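Local structure of 3-oxo-tetronate kinase (Salmonella typhimurium, 3DQQ) at the interface of chains A and B. The protein probably catalyses the ATP-dependent phosphorylation of 3-oxo-tetronate to 3-oxo-tetronate 4-phosphate, as a member of the four-carbon acid sugar kinase family. Numbering follows the deposited sequence. Chains: chain A/B, Putative tRNA synthase.

The interface of chains A and B. Residues chain A 142, 145-147; chain B 322, 326, 329.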
# COMPACT_ATOMS: atom_id res chain seq x y z
N MET A 142 4.88 15.09 -1.36
CA MET A 142 6.34 14.89 -1.46
C MET A 142 7.06 15.05 -0.16
O MET A 142 8.17 14.60 -0.01
CB MET A 142 6.92 15.89 -2.46
CG MET A 142 6.61 15.56 -3.90
SD MET A 142 7.16 13.89 -4.35
CE MET A 142 5.54 13.30 -4.81
N HIS A 145 7.60 11.67 1.17
CA HIS A 145 8.05 10.66 0.21
C HIS A 145 8.93 9.63 0.93
O HIS A 145 9.82 9.98 1.70
CB HIS A 145 8.81 11.31 -0.94
CG HIS A 145 8.94 10.43 -2.14
ND1 HIS A 145 9.88 9.43 -2.22
CD2 HIS A 145 8.26 10.42 -3.31
CE1 HIS A 145 9.76 8.82 -3.39
NE2 HIS A 145 8.78 9.40 -4.07
N PRO A 146 8.64 8.34 0.69
CA PRO A 146 9.34 7.21 1.29
C PRO A 146 10.84 7.21 1.09
O PRO A 146 11.57 6.84 2.01
CB PRO A 146 8.75 6.01 0.57
CG PRO A 146 7.45 6.44 0.03
CD PRO A 146 7.53 7.91 -0.18
N ILE A 147 11.31 7.58 -0.11
CA ILE A 147 12.75 7.47 -0.44
C ILE A 147 13.46 8.81 -0.33
O ILE A 147 14.54 8.92 0.26
CB ILE A 147 13.00 6.88 -1.86
CG1 ILE A 147 12.41 5.47 -1.97
CG2 ILE A 147 14.48 6.86 -2.19
CD1 ILE A 147 10.91 5.48 -2.32
N LEU B 322 0.33 11.49 -2.66
CA LEU B 322 1.59 11.00 -3.30
C LEU B 322 1.28 10.36 -4.68
O LEU B 322 1.93 10.70 -5.68
CB LEU B 322 2.34 9.97 -2.40
CG LEU B 322 3.86 9.64 -2.64
CD1 LEU B 322 4.24 8.17 -2.27
CD2 LEU B 322 4.33 9.97 -4.07
N GLN B 326 3.06 11.42 -8.59
CA GLN B 326 3.68 10.25 -9.25
C GLN B 326 2.72 9.07 -9.15
O GLN B 326 2.54 8.45 -8.09
CB GLN B 326 5.12 9.88 -8.80
CG GLN B 326 5.62 10.27 -7.39
CD GLN B 326 6.83 11.22 -7.43
OE1 GLN B 326 7.95 10.85 -7.08
NE2 GLN B 326 6.58 12.45 -7.86
N TYR B 329 2.92 5.22 -7.54
CA TYR B 329 2.53 4.96 -6.13
C TYR B 329 1.00 4.91 -6.05
O TYR B 329 0.30 5.39 -6.96
CB TYR B 329 3.08 6.04 -5.16
CG TYR B 329 4.59 6.01 -4.99
CD1 TYR B 329 5.18 5.30 -3.94
CD2 TYR B 329 5.43 6.68 -5.92
CE1 TYR B 329 6.58 5.25 -3.79
CE2 TYR B 329 6.83 6.64 -5.79
CZ TYR B 329 7.40 5.92 -4.73
OH TYR B 329 8.78 5.88 -4.60
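A:His145 turns the edge of its imidazole to the phenol of B:Tyr329, an edge-to-face meeting of two aromatic groups with their planes 73° apart. The CE1–NE2 side does the touching, and it stands above the hydroxyl end of the phenol, not over the ring centre: CE1 lies 3.3 Å from OH of B:Tyr329. NE2 is 3.8 Å from CZ of the same residue. A:His145 swings its ring away from its own main-chain nitrogen (chi1 -162°), which carries the imidazole to chain B. Histidine suits the place because one flat ring can set a polarised C-H over the phenol's hydroxyl end while its ND1 takes a hydrogen bond. Tyrosine brings a broad flat surface with a polar end.

That hydrogen bond, within chain A, probably steadies the imidazole: the backbone N of A:Ile147 donates to ND1 of A:His145 over 3.2 Å, tilted somewhat from the ring plane. It should limit rotation of the ring and so keep the adjoining CE1–NE2 side turned to chain B. A:Pro146, between the two, sets its CD against one imidazole face, near the rim, and its rigid ring suits a loop that must hold this turn.

Apolar contacts widen the patch. B:Leu322, on helix 321-325, spreads its two methyls: CD1 meets CD of A:Pro146 tip to tip at 3.9 Å, while CD2 lies 3.6 Å from CE of A:Met142. Branching lets one leucine serve both neighbours. The flexible thioether of A:Met142, on 3-10 helix 141-144, bends at chi2 and chi3 and brings its terminal methyl beside both B:Leu322 and the amide of B:Gln326. The CG of A:Pro146 also borders the rim of B:Tyr329. The interface is two-fold symmetric, so the patch recurs with the chains exchanged; whether this dimer is the biological one the structure alone does not show.

Glutamine's long chain carries a polar amide to both the methionine methyl and the imidazole rim. The amide of B:Gln326 stands across the imidazole, its plane turned 72° from the ring, with its oxygen OE1 3.4 Å from NE2 of A:His145.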